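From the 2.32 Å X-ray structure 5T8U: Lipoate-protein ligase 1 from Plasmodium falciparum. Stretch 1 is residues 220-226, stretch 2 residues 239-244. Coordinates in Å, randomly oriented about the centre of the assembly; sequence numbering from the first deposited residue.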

# COMPACT_ATOMS: atom_id res chain seq x y z
N LEU A 220 0.95 3.73 -19.59
CA LEU A 220 1.49 4.18 -18.31
C LEU A 220 3.02 4.16 -18.32
O LEU A 220 3.66 5.08 -17.81
CB LEU A 220 0.95 3.31 -17.19
CG LEU A 220 1.21 3.74 -15.75
CD1 LEU A 220 0.71 5.15 -15.50
CD2 LEU A 220 0.55 2.76 -14.80
N ILE A 221 3.61 3.11 -18.89
CA ILE A 221 5.07 3.06 -19.03
C ILE A 221 5.55 4.21 -19.91
O ILE A 221 6.56 4.86 -19.61
CB ILE A 221 5.51 1.69 -19.58
CG1 ILE A 221 5.06 0.57 -18.64
CG2 ILE A 221 7.03 1.66 -19.77
CD1 ILE A 221 5.28 -0.83 -19.20
N LYS A 222 4.83 4.47 -21.00
CA LYS A 222 5.18 5.59 -21.88
C LYS A 222 5.24 6.89 -21.10
O LYS A 222 6.27 7.58 -21.09
CB LYS A 222 4.16 5.69 -23.02
CG LYS A 222 4.44 4.74 -24.18
CD LYS A 222 3.33 4.79 -25.22
CE LYS A 222 3.72 4.07 -26.50
NZ LYS A 222 2.68 4.19 -27.56
N GLU A 223 4.15 7.25 -20.42
CA GLU A 223 4.13 8.51 -19.68
C GLU A 223 5.09 8.51 -18.50
O GLU A 223 5.49 9.58 -18.03
CB GLU A 223 2.71 8.81 -19.19
CG GLU A 223 1.78 9.30 -20.28
CD GLU A 223 2.20 10.64 -20.86
OE1 GLU A 223 1.64 11.05 -21.89
OE2 GLU A 223 3.10 11.28 -20.27
N PHE A 224 5.48 7.33 -18.00
CA PHE A 224 6.48 7.25 -16.94
C PHE A 224 7.86 7.64 -17.47
O PHE A 224 8.46 8.62 -17.02
CB PHE A 224 6.48 5.82 -16.38
CG PHE A 224 7.54 5.56 -15.35
CD1 PHE A 224 7.35 5.90 -14.02
CD2 PHE A 224 8.72 4.93 -15.71
CE1 PHE A 224 8.32 5.64 -13.08
CE2 PHE A 224 9.70 4.67 -14.77
CZ PHE A 224 9.50 5.02 -13.45
N THR A 225 8.36 6.87 -18.44
CA THR A 225 9.65 7.19 -19.06
C THR A 225 9.68 8.63 -19.55
O THR A 225 10.64 9.37 -19.31
CB THR A 225 9.92 6.22 -20.21
OG1 THR A 225 9.75 4.87 -19.76
CG2 THR A 225 11.33 6.39 -20.75
N LYS A 226 8.61 9.05 -20.24
CA LYS A 226 8.55 10.42 -20.74
C LYS A 226 8.58 11.42 -19.60
O LYS A 226 9.24 12.47 -19.70
CB LYS A 226 7.29 10.60 -21.59
CG LYS A 226 6.98 12.04 -21.95
CD LYS A 226 5.92 12.11 -23.03
CE LYS A 226 4.95 13.26 -22.79
NZ LYS A 226 3.82 13.23 -23.77
N ASN A 239 14.36 7.29 -28.37
CA ASN A 239 12.95 7.19 -27.99
C ASN A 239 12.62 5.72 -27.75
O ASN A 239 11.96 5.05 -28.54
CB ASN A 239 12.07 7.80 -29.08
CG ASN A 239 10.67 8.14 -28.59
OD1 ASN A 239 10.28 7.74 -27.49
ND2 ASN A 239 9.92 8.86 -29.40
N ASP A 240 13.11 5.23 -26.61
CA ASP A 240 13.08 3.80 -26.31
C ASP A 240 12.39 3.56 -24.97
O ASP A 240 12.29 4.45 -24.12
CB ASP A 240 14.49 3.21 -26.28
CG ASP A 240 15.36 3.82 -25.20
OD1 ASP A 240 15.07 4.95 -24.77
OD2 ASP A 240 16.34 3.16 -24.78
N ILE A 241 11.93 2.32 -24.80
CA ILE A 241 11.32 1.85 -23.56
C ILE A 241 11.92 0.49 -23.24
O ILE A 241 12.19 -0.30 -24.14
CB ILE A 241 9.78 1.76 -23.69
CG1 ILE A 241 9.16 3.16 -23.56
CG2 ILE A 241 9.19 0.81 -22.64
CD1 ILE A 241 7.67 3.20 -23.86
N THR A 242 12.14 0.23 -21.95
CA THR A 242 12.71 -1.03 -21.49
C THR A 242 11.84 -1.60 -20.38
O THR A 242 11.37 -0.86 -19.50
CB THR A 242 14.15 -0.85 -21.00
OG1 THR A 242 14.94 -0.27 -22.04
CG2 THR A 242 14.75 -2.18 -20.59
N VAL A 243 11.64 -2.91 -20.40
CA VAL A 243 10.75 -3.60 -19.48
C VAL A 243 11.45 -4.85 -18.97
O VAL A 243 11.89 -5.68 -19.77
CB VAL A 243 9.41 -3.97 -20.15
CG1 VAL A 243 8.50 -4.70 -19.16
CG2 VAL A 243 8.72 -2.72 -20.68
N HIS A 244 11.56 -4.98 -17.66
CA HIS A 244 12.15 -6.16 -17.03
C HIS A 244 11.05 -7.05 -16.45
O HIS A 244 10.02 -6.57 -15.97
CB HIS A 244 13.13 -5.76 -15.92
CG HIS A 244 14.42 -5.20 -16.43
ND1 HIS A 244 14.53 -3.91 -16.91
CD2 HIS A 244 15.65 -5.75 -16.53
CE1 HIS A 244 15.78 -3.69 -17.28
NE2 HIS A 244 16.48 -4.79 -17.06

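Residues 220-226 form part of a longer helix, whose backbone hydrogen bonds run from Phe224 N to Leu220 O, Thr225 N to Ile221 O and Lys226 N to Lys222 O, each 2.9 Å. Residues 239-244 pass alongside in an extended conformation, without regular secondary structure over most of their length. The nearest CA atoms across the stretches are those of Thr225 and Ile241, 7.2 Å apart, and no hydrogen bond joins the two stretches. The contact is therefore one of side-chain packing, and it is modest, burying 218 Å² summed over both sides.

Ile241 is its centre. Its CA-to-CB bond points toward the helix, whereas those of Asp240 and Thr242 point away, the alternation expected of an extended chain. On the helix, Ile221 and Thr225, one turn apart, both point toward the second stretch. Ile221 CG2 meets Ile241 CG2 at 3.7 Å, an apolar contact between branched side chains, while Ile221 CD1 reaches Val243 CG2 at 4.2 Å and extends the hydrophobic patch along the strand-like segment. Ile221 is buried in the structure, and 50 Å² of it is covered by the second stretch.

Lys222 contributes through its aliphatic portion: its CG lies 3.6 Å from Ile241 CD1, while the end of the side chain leads away and leaves the ammonium group clear of this apolar contact. Thr225 packs through its methyl, with CG2 4.0 Å from the backbone atom Asp240 O, and its OG1 is 4.2 Å from Ile241 CG1. That hydroxyl is satisfied within the helix, where Thr225 OG1 donates a hydrogen bond to Ile221 O at 3.2 Å. The same carbonyl also accepts the backbone bond from Thr225 N. With its proton given to Ile221 O, the hydroxyl has a hydrogen-bond partner on its own helix, and none is found across the interface.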